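Local coordinates for protein bifunctional endomannanase/endoglucanase (Caldanaerobius polysaccharolyticus, PDB 3W0K) that probably hydrolyses internal beta-1,4 linkages in mannans and cellulose-type glucans, acting as a (beta/alpha)8-barrel glycoside hydrolase of family 5, at residues A[23-28]-A[73-78]; A[28-33]-A[291-296]; A[36-41]-A[253-258]. All coordinates share one frame; numbering follows the deposited sequence.

Contact 1. Residues A[23-28]-A[73-78]; sequences PDKKAL and SARNIH
Two consecutive outer helices of the (beta/alpha)8 barrel meet where Lys-25 and Leu-28, in the first turns of helix 25-33, face Arg-75 and Ile-77, just past the end of helix 62-74. That end is a Schellman motif with Asn-76, at positive phi, as its C-prime residue. On the other segment, Asp-24 is the N-cap of helix 25-33, its OD1 accepting from Ala-27 N at 3.0 Å, met from above the carboxylate plane. Arg-75 spans the two elements. With its chain extended from CG to NE, it lays CD 3.5 Å from Leu-28 CB and brings one guanidinium face over Lys-25 CA. The Lys-25 and Arg-75 side chains cross at about a right angle, with Lys-25 CB 3.7 Å from Arg-75 NH2. A bend at chi3 (-74°) then leads the lysine away, keeping NZ 5.9 Å from Arg-75 NH2, so the like charges do not touch. Arg-75 is paired instead with carboxylates, NE with Asp-29 and NH1 with Glu-71, which ties one helix to the other. With an alanine here, Asp-29 and Glu-71 would probably lose their shared cationic mate, and the side of Leu-28 CB would be left uncovered. Closer to the barrel strands, Ile-77 CD1 abuts Leu-28 O at 3.7 Å and approaches Leu-28 CD2 at 4.2 Å.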
loop_
_atom_site.group_PDB
_atom_site.type_symbol
_atom_site.label_atom_id
_atom_site.label_comp_id
_atom_site.label_asym_id
_atom_site.label_seq_id
_atom_site.Cartn_x
_atom_site.Cartn_y
_atom_site.Cartn_z
ATOM N N PRO A 23 -1.777 -18.093 3.967
ATOM C CA PRO A 23 -1.008 -17.071 4.681
ATOM C C PRO A 23 0.362 -17.616 5.079
ATOM O O PRO A 23 0.505 -18.802 5.399
ATOM C CB PRO A 23 -1.883 -16.775 5.903
ATOM C CG PRO A 23 -2.603 -18.074 6.128
ATOM C CD PRO A 23 -2.978 -18.477 4.725
ATOM N N ASP A 24 1.374 -16.762 4.982
ATOM C CA ASP A 24 2.737 -17.136 5.339
ATOM C C ASP A 24 2.856 -17.028 6.858
ATOM O O ASP A 24 3.283 -16.000 7.388
ATOM C CB ASP A 24 3.722 -16.188 4.648
ATOM C CG ASP A 24 5.167 -16.647 4.759
ATOM O OD1 ASP A 24 5.508 -17.402 5.697
ATOM O OD2 ASP A 24 5.971 -16.225 3.903
ATOM N N LYS A 25 2.476 -18.098 7.552
ATOM C CA LYS A 25 2.512 -18.120 9.009
ATOM C C LYS A 25 3.896 -17.875 9.605
ATOM O O LYS A 25 4.019 -17.190 10.619
ATOM C CB LYS A 25 1.888 -19.413 9.540
ATOM C CG LYS A 25 0.390 -19.495 9.256
ATOM C CD LYS A 25 -0.274 -20.703 9.899
ATOM C CE LYS A 25 0.061 -21.992 9.177
ATOM N NZ LYS A 25 -0.721 -23.135 9.733
ATOM N N LYS A 26 4.936 -18.389 8.956
ATOM C CA LYS A 26 6.297 -18.177 9.446
ATOM C C LYS A 26 6.675 -16.696 9.367
ATOM O O LYS A 26 7.308 -16.164 10.281
ATOM C CB LYS A 26 7.298 -19.041 8.675
ATOM C CG LYS A 26 7.180 -20.533 8.978
ATOM C CD LYS A 26 8.210 -21.342 8.192
ATOM C CE LYS A 26 8.114 -22.831 8.495
ATOM N NZ LYS A 26 6.827 -23.434 8.040
ATOM N N ALA A 27 6.271 -16.024 8.290
ATOM C CA ALA A 27 6.552 -14.598 8.138
ATOM C C ALA A 27 5.765 -13.809 9.186
ATOM O O ALA A 27 6.291 -12.882 9.800
ATOM C CB ALA A 27 6.186 -14.116 6.729
ATOM N N LEU A 28 4.505 -14.188 9.394
ATOM C CA LEU A 28 3.671 -13.511 10.381
ATOM C C LEU A 28 4.260 -13.668 11.784
ATOM O O LEU A 28 4.205 -12.736 12.586
ATOM C CB LEU A 28 2.231 -14.028 10.328
ATOM C CG LEU A 28 1.455 -13.721 9.043
ATOM C CD1 LEU A 28 0.057 -14.311 9.131
ATOM C CD2 LEU A 28 1.377 -12.219 8.821
ATOM N N SER A 73 -4.967 -11.804 13.152
ATOM C CA SER A 73 -5.575 -11.520 14.450
ATOM C C SER A 73 -4.998 -12.369 15.581
ATOM O O SER A 73 -4.790 -11.871 16.689
ATOM C CB SER A 73 -7.096 -11.707 14.385
ATOM O OG SER A 73 -7.701 -10.681 13.616
ATOM N N ALA A 74 -4.715 -13.636 15.292
ATOM C CA ALA A 74 -4.159 -14.542 16.295
ATOM C C ALA A 74 -2.805 -14.063 16.812
ATOM O O ALA A 74 -2.435 -14.338 17.955
ATOM C CB ALA A 74 -4.032 -15.945 15.720
ATOM N N ARG A 75 -2.089 -13.318 15.973
ATOM C CA ARG A 75 -0.765 -12.799 16.312
ATOM C C ARG A 75 -0.758 -11.301 16.625
ATOM O O ARG A 75 0.292 -10.651 16.573
ATOM C CB ARG A 75 0.204 -13.100 15.167
ATOM C CG ARG A 75 0.397 -14.577 14.908
ATOM C CD ARG A 75 1.056 -14.825 13.565
ATOM N NE ARG A 75 1.326 -16.245 13.360
ATOM C CZ ARG A 75 0.411 -17.152 13.043
ATOM N NH1 ARG A 75 -0.857 -16.798 12.878
ATOM N NH2 ARG A 75 0.756 -18.428 12.931
ATOM N N ASN A 76 -1.931 -10.757 16.949
ATOM C CA ASN A 76 -2.079 -9.338 17.275
ATOM C C ASN A 76 -1.579 -8.422 16.159
ATOM O O ASN A 76 -0.922 -7.411 16.407
ATOM C CB ASN A 76 -1.379 -9.006 18.599
ATOM C CG ASN A 76 -2.131 -9.535 19.808
ATOM O OD1 ASN A 76 -3.328 -9.803 19.739
ATOM N ND2 ASN A 76 -1.431 -9.666 20.930
ATOM N N ILE A 77 -1.887 -8.809 14.928
ATOM C CA ILE A 77 -1.504 -8.040 13.753
ATOM C C ILE A 77 -2.773 -7.539 13.081
ATOM O O ILE A 77 -3.703 -8.311 12.855
ATOM C CB ILE A 77 -0.712 -8.918 12.751
ATOM C CG1 ILE A 77 0.649 -9.293 13.345
ATOM C CG2 ILE A 77 -0.534 -8.192 11.423
ATOM C CD1 ILE A 77 1.424 -10.299 12.523
ATOM N N HIS A 78 -2.829 -6.233 12.832
ATOM C CA HIS A 78 -3.965 -5.609 12.158
ATOM C C HIS A 78 -3.855 -5.913 10.667
ATOM O O HIS A 78 -2.769 -5.808 10.088
ATOM C CB HIS A 78 -3.928 -4.089 12.359
ATOM C CG HIS A 78 -4.936 -3.343 11.537
ATOM N ND1 HIS A 78 -6.163 -2.960 12.034
ATOM C CD2 HIS A 78 -4.906 -2.928 10.246
ATOM C CE1 HIS A 78 -6.846 -2.344 11.084
ATOM N NE2 HIS A 78 -6.106 -2.312 9.991
#

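Contact 2. Residues A[28-33]-A[291-296]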
loop_
_atom_site.group_PDB
_atom_site.type_symbol
_atom_site.label_atom_id
_atom_site.label_comp_id
_atom_site.label_asym_id
_atom_site.label_seq_id
_atom_site.Cartn_x
_atom_site.Cartn_y
_atom_site.Cartn_z
ATOM N N LEU A 28 4.505 -14.188 9.394
ATOM C CA LEU A 28 3.671 -13.511 10.381
ATOM C C LEU A 28 4.260 -13.668 11.784
ATOM O O LEU A 28 4.205 -12.736 12.586
ATOM C CB LEU A 28 2.231 -14.028 10.328
ATOM C CG LEU A 28 1.455 -13.721 9.043
ATOM C CD1 LEU A 28 0.057 -14.311 9.131
ATOM C CD2 LEU A 28 1.377 -12.219 8.821
ATOM N N ASP A 29 4.831 -14.840 12.069
ATOM C CA ASP A 29 5.464 -15.090 13.366
ATOM C C ASP A 29 6.652 -14.143 13.529
ATOM O O ASP A 29 6.893 -13.621 14.616
ATOM C CB ASP A 29 5.954 -16.541 13.478
ATOM C CG ASP A 29 4.840 -17.525 13.809
ATOM O OD1 ASP A 29 3.759 -17.104 14.279
ATOM O OD2 ASP A 29 5.062 -18.737 13.617
ATOM N N PHE A 30 7.389 -13.911 12.444
ATOM C CA PHE A 30 8.530 -13.002 12.500
ATOM C C PHE A 30 8.055 -11.590 12.838
ATOM O O PHE A 30 8.637 -10.926 13.693
ATOM C CB PHE A 30 9.303 -12.997 11.175
ATOM C CG PHE A 30 10.514 -12.104 11.184
ATOM C CD1 PHE A 30 11.778 -12.627 11.441
ATOM C CD2 PHE A 30 10.393 -10.735 10.948
ATOM C CE1 PHE A 30 12.899 -11.805 11.465
ATOM C CE2 PHE A 30 11.509 -9.899 10.971
ATOM C CZ PHE A 30 12.767 -10.435 11.230
ATOM N N LEU A 31 7.000 -11.133 12.167
ATOM C CA LEU A 31 6.463 -9.804 12.431
ATOM C C LEU A 31 6.113 -9.657 13.909
ATOM O O LEU A 31 6.528 -8.701 14.562
ATOM C CB LEU A 31 5.217 -9.535 11.582
ATOM C CG LEU A 31 5.415 -8.842 10.232
ATOM C CD1 LEU A 31 6.231 -9.712 9.292
ATOM C CD2 LEU A 31 4.048 -8.547 9.630
ATOM N N ALA A 32 5.380 -10.638 14.432
ATOM C CA ALA A 32 4.958 -10.630 15.828
ATOM C C ALA A 32 6.147 -10.648 16.783
ATOM O O ALA A 32 6.173 -9.903 17.764
ATOM C CB ALA A 32 4.041 -11.821 16.105
ATOM N N GLU A 33 7.140 -11.478 16.475
ATOM C CA GLU A 33 8.324 -11.596 17.320
ATOM C C GLU A 33 9.240 -10.376 17.300
ATOM O O GLU A 33 10.062 -10.199 18.200
ATOM C CB GLU A 33 9.103 -12.861 16.963
ATOM C CG GLU A 33 8.348 -14.139 17.315
ATOM C CD GLU A 33 9.057 -15.406 16.874
ATOM O OE1 GLU A 33 10.191 -15.325 16.355
ATOM O OE2 GLU A 33 8.474 -16.492 17.054
ATOM N N TRP A 291 6.897 -2.448 1.253
ATOM C CA TRP A 291 6.235 -3.168 0.164
ATOM C C TRP A 291 6.401 -4.690 0.194
ATOM O O TRP A 291 5.453 -5.416 -0.093
ATOM C CB TRP A 291 6.627 -2.596 -1.202
ATOM C CG TRP A 291 6.006 -3.350 -2.346
ATOM C CD1 TRP A 291 6.663 -3.959 -3.373
ATOM C CD2 TRP A 291 4.610 -3.622 -2.544
ATOM N NE1 TRP A 291 5.766 -4.602 -4.197
ATOM C CE2 TRP A 291 4.500 -4.410 -3.708
ATOM C CE3 TRP A 291 3.442 -3.280 -1.846
ATOM C CZ2 TRP A 291 3.268 -4.866 -4.193
ATOM C CZ3 TRP A 291 2.214 -3.734 -2.329
ATOM C CH2 TRP A 291 2.140 -4.518 -3.491
ATOM N N ASN A 292 7.598 -5.174 0.511
ATOM C CA ASN A 292 7.825 -6.622 0.589
ATOM C C ASN A 292 8.424 -6.989 1.940
ATOM O O ASN A 292 9.001 -6.139 2.629
ATOM C CB ASN A 292 8.849 -7.107 -0.454
ATOM C CG ASN A 292 8.355 -7.045 -1.883
ATOM O OD1 ASN A 292 9.159 -6.913 -2.803
ATOM N ND2 ASN A 292 7.055 -7.208 -2.088
ATOM N N PHE A 293 8.238 -8.248 2.329
ATOM C CA PHE A 293 8.859 -8.791 3.531
ATOM C C PHE A 293 9.996 -9.563 2.855
ATOM O O PHE A 293 11.172 -9.257 3.041
ATOM C CB PHE A 293 7.925 -9.741 4.284
ATOM C CG PHE A 293 8.599 -10.466 5.408
ATOM C CD1 PHE A 293 9.066 -9.768 6.516
ATOM C CD2 PHE A 293 8.821 -11.838 5.334
ATOM C CE1 PHE A 293 9.752 -10.427 7.536
ATOM C CE2 PHE A 293 9.506 -12.508 6.347
ATOM C CZ PHE A 293 9.972 -11.798 7.450
ATOM N N LYS A 294 9.622 -10.551 2.044
ATOM C CA LYS A 294 10.578 -11.309 1.244
ATOM C C LYS A 294 10.398 -10.723 -0.152
ATOM O O LYS A 294 9.274 -10.409 -0.553
ATOM C CB LYS A 294 10.246 -12.804 1.233
ATOM C CG LYS A 294 10.739 -13.548 2.456
ATOM C CD LYS A 294 10.342 -15.011 2.420
ATOM C CE LYS A 294 8.855 -15.183 2.650
ATOM N NZ LYS A 294 8.477 -16.623 2.654
ATOM N N GLY A 295 11.499 -10.519 -0.866
ATOM C CA GLY A 295 11.411 -9.950 -2.200
ATOM C C GLY A 295 12.325 -8.751 -2.366
ATOM O O GLY A 295 12.938 -8.302 -1.398
ATOM N N PRO A 296 12.410 -8.183 -3.582
ATOM C CA PRO A 296 13.256 -7.024 -3.893
ATOM C C PRO A 296 13.072 -5.809 -2.985
ATOM O O PRO A 296 14.047 -5.133 -2.658
ATOM C CB PRO A 296 12.880 -6.710 -5.339
ATOM C CG PRO A 296 12.543 -8.056 -5.892
ATOM C CD PRO A 296 11.705 -8.650 -4.788
#
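Both phenylalanines of this contact, Phe-30 and Phe-293, carry CG opposite the backbone N (chi1 -178° and 172°), which sends each ring out from its own backbone toward the other segment, helix 25-33 on one side and the loop 291-296 on the other. The rings meet obliquely, with centroids 5.3 Å apart and planes at 56°. Their contact is lopsided: the CE1-CZ side of Phe-293 leans on the CG-CD2-CE2 side of Phe-30. The nearest atoms are Phe-30 CD2 and Phe-293 CE1, 3.5 Å apart, and Phe-293 CZ lies 3.8 Å from Phe-30 CG. Phe-30 CD2 and CE2 come in at the edge of the Phe-293 ring, near its plane. Leu-31, one residue further along the helix, adds a methyl: its CD1 is 4.0 Å from Phe-293 CD1, and the two side chains run past each other in opposite directions. No hydrogen bond joins the segments; the contact is apolar throughout and its three touching residues are buried.

Phe-293 has further aromatic neighbours, meeting Phe-6 of strand 4-7 and Phe-315 of strand 315-317 edge-to-face, while Phe-30 also rests on Val-317 and Leu-31 on Phe-6 and Val-39. The loop that leaves the last barrel strand thus drops an aromatic side chain onto the first barrel helix. Such a hydrophobic cluster gathers in the small antiparallel hairpin 310-317 and joins the loop after the eighth strand, 287-290, to helix 25-33, which follows the first strand, across the seam where the (beta/alpha)8 barrel closes.

Contact 3. Residues A[36-41]-A[253-258]; sequences FNFVRI and NVHIGE
The ring of Phe-38 receives the edge of His-255 on one face: His-255 CE1 sits 3.9 Å above the plane, offset toward the rim near CE2 and CZ, in an edge-to-face pair with planes at 50° and centroids 5.0 Å apart. The imidazole is held from elsewhere by NE2, which bonds to Lys-3 O. Toward the C-terminal ends of the two strands, Glu-258 OE2 meets Arg-40 at the edge of the guanidinium, tilted 27° from its plane. NH1 reaches the anti side of OE2 at 2.8 Å in a salt bridge whose hydrogen bond is bent (136° at the hydrogen). Arg-40 gets there because its chain is extended from CG to NE, passing Gly-257 O with CD at 3.7 Å. Asp-133, Asn-7 and Asn-136 grip its guanidinium further; Tyr-198 and Arg-196 hold Glu-258. OE2 also hydrogen-bonds a Tris molecule, probably from the crystallisation liquor, consistent with the pocket that family 5 enzymes form at the C-terminal end of the barrel strands. Strands 38-44 and 254-259 are not adjacent: strands 4-7 and 287-290 lie between them, so these side chains meet across the barrel interior, while helix 25-33 packs outside on Val-39.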
loop_
_atom_site.group_PDB
_atom_site.type_symbol
_atom_site.label_atom_id
_atom_site.label_comp_id
_atom_site.label_asym_id
_atom_site.label_seq_id
_atom_site.Cartn_x
_atom_site.Cartn_y
_atom_site.Cartn_z
ATOM N N PHE A 36 6.194 -5.917 14.971
ATOM C CA PHE A 36 5.348 -5.363 13.912
ATOM C C PHE A 36 3.908 -5.760 14.218
ATOM O O PHE A 36 3.662 -6.827 14.784
ATOM C CB PHE A 36 5.794 -5.864 12.538
ATOM C CG PHE A 36 7.160 -5.380 12.138
ATOM C CD1 PHE A 36 7.320 -4.140 11.527
ATOM C CD2 PHE A 36 8.287 -6.156 12.384
ATOM C CE1 PHE A 36 8.585 -3.679 11.163
ATOM C CE2 PHE A 36 9.556 -5.705 12.025
ATOM C CZ PHE A 36 9.706 -4.465 11.414
ATOM N N ASN A 37 2.961 -4.907 13.839
ATOM C CA ASN A 37 1.551 -5.151 14.139
ATOM C C ASN A 37 0.616 -4.823 12.982
ATOM O O ASN A 37 -0.587 -4.631 13.187
ATOM C CB ASN A 37 1.159 -4.270 15.327
ATOM C CG ASN A 37 1.370 -2.784 15.047
ATOM O OD1 ASN A 37 1.604 -2.380 13.904
ATOM N ND2 ASN A 37 1.298 -1.969 16.092
ATOM N N PHE A 38 1.153 -4.791 11.770
ATOM C CA PHE A 38 0.349 -4.420 10.614
ATOM C C PHE A 38 0.710 -5.187 9.355
ATOM O O PHE A 38 1.881 -5.402 9.051
ATOM C CB PHE A 38 0.515 -2.911 10.377
ATOM C CG PHE A 38 -0.207 -2.384 9.163
ATOM C CD1 PHE A 38 -1.523 -1.949 9.259
ATOM C CD2 PHE A 38 0.448 -2.274 7.936
ATOM C CE1 PHE A 38 -2.179 -1.404 8.149
ATOM C CE2 PHE A 38 -0.199 -1.732 6.826
ATOM C CZ PHE A 38 -1.517 -1.296 6.936
ATOM N N VAL A 39 -0.325 -5.600 8.630
ATOM C CA VAL A 39 -0.168 -6.312 7.372
ATOM C C VAL A 39 -1.175 -5.748 6.378
ATOM O O VAL A 39 -2.347 -5.575 6.711
ATOM C CB VAL A 39 -0.402 -7.838 7.552
ATOM C CG1 VAL A 39 -0.752 -8.499 6.234
ATOM C CG2 VAL A 39 0.850 -8.486 8.112
ATOM N N ARG A 40 -0.691 -5.363 5.201
ATOM C CA ARG A 40 -1.570 -4.862 4.152
ATOM C C ARG A 40 -1.633 -5.962 3.103
ATOM O O ARG A 40 -0.606 -6.529 2.722
ATOM C CB ARG A 40 -1.043 -3.562 3.541
ATOM C CG ARG A 40 -1.920 -3.015 2.407
ATOM C CD ARG A 40 -1.505 -1.603 2.051
ATOM N NE ARG A 40 -2.293 -1.005 0.969
ATOM C CZ ARG A 40 -1.906 -0.943 -0.302
ATOM N NH1 ARG A 40 -0.752 -1.471 -0.676
ATOM N NH2 ARG A 40 -2.607 -0.222 -1.175
ATOM N N ILE A 41 -2.848 -6.285 2.670
ATOM C CA ILE A 41 -3.058 -7.337 1.687
ATOM C C ILE A 41 -3.701 -6.789 0.412
ATOM O O ILE A 41 -4.926 -6.669 0.331
ATOM C CB ILE A 41 -3.963 -8.460 2.266
ATOM C CG1 ILE A 41 -3.393 -8.983 3.591
ATOM C CG2 ILE A 41 -4.082 -9.612 1.271
ATOM C CD1 ILE A 41 -2.089 -9.734 3.448
ATOM N N ASN A 253 -5.818 11.556 9.982
ATOM C CA ASN A 253 -4.917 10.453 10.292
ATOM C C ASN A 253 -4.203 10.040 9.009
ATOM O O ASN A 253 -4.847 9.750 7.998
ATOM C CB ASN A 253 -5.698 9.271 10.868
ATOM C CG ASN A 253 -6.288 9.573 12.233
ATOM O OD1 ASN A 253 -5.561 9.741 13.213
ATOM N ND2 ASN A 253 -7.613 9.646 12.303
ATOM N N VAL A 254 -2.875 10.054 9.048
ATOM C CA VAL A 254 -2.057 9.699 7.890
ATOM C C VAL A 254 -1.209 8.462 8.177
ATOM O O VAL A 254 -0.774 8.245 9.306
ATOM C CB VAL A 254 -1.128 10.881 7.488
ATOM C CG1 VAL A 254 -0.175 10.474 6.363
ATOM C CG2 VAL A 254 -1.965 12.083 7.058
ATOM N N HIS A 255 -0.991 7.650 7.147
ATOM C CA HIS A 255 -0.185 6.439 7.268
ATOM C C HIS A 255 0.515 6.186 5.935
ATOM O O HIS A 255 0.025 6.610 4.889
ATOM C CB HIS A 255 -1.071 5.239 7.618
ATOM C CG HIS A 255 -0.303 3.985 7.905
ATOM N ND1 HIS A 255 -0.044 3.033 6.942
ATOM C CD2 HIS A 255 0.273 3.535 9.044
ATOM C CE1 HIS A 255 0.660 2.050 7.477
ATOM N NE2 HIS A 255 0.867 2.331 8.751
ATOM N N ILE A 256 1.675 5.535 5.977
ATOM C CA ILE A 256 2.417 5.214 4.758
ATOM C C ILE A 256 2.136 3.747 4.418
ATOM O O ILE A 256 2.759 2.837 4.971
ATOM C CB ILE A 256 3.938 5.461 4.937
ATOM C CG1 ILE A 256 4.199 6.938 5.261
ATOM C CG2 ILE A 256 4.700 5.052 3.677
ATOM C CD1 ILE A 256 3.795 7.911 4.158
ATOM N N GLY A 257 1.170 3.542 3.523
ATOM C CA GLY A 257 0.755 2.204 3.121
ATOM C C GLY A 257 1.796 1.355 2.425
ATOM O O GLY A 257 1.739 0.123 2.492
ATOM N N GLU A 258 2.690 2.009 1.690
ATOM C CA GLU A 258 3.777 1.334 0.988
ATOM C C GLU A 258 4.972 2.261 0.915
ATOM O O GLU A 258 4.821 3.475 0.763
ATOM C CB GLU A 258 3.437 1.029 -0.469
ATOM C CG GLU A 258 2.251 0.140 -0.766
ATOM C CD GLU A 258 2.052 -0.036 -2.265
ATOM O OE1 GLU A 258 3.015 0.169 -3.041
ATOM O OE2 GLU A 258 0.929 -0.391 -2.678
#

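How the contacts relate
The three contacts run from the outside of one (beta/alpha)8 barrel to its core. Contacts 1 and 2 share helix 25-33 and Leu-28, their centres about 10 Å apart, and are also tied by a salt bridge between Asp-24 and Lys-294. Contact 3 lies inside, its centre about 14 Å from that of contact 1 and 13 Å from that of contact 2. Contact 3 is nested within the chain loop closed by contact 2, whereas contacts 1 and 3 interleave. Helix 25-33, followed in the chain by strand 38-44, thus links the barrel's outer layer, the loop after strand 287-290 and the core. Near the core, Trp-291 packs against Glu-258, joining that loop to the pocket.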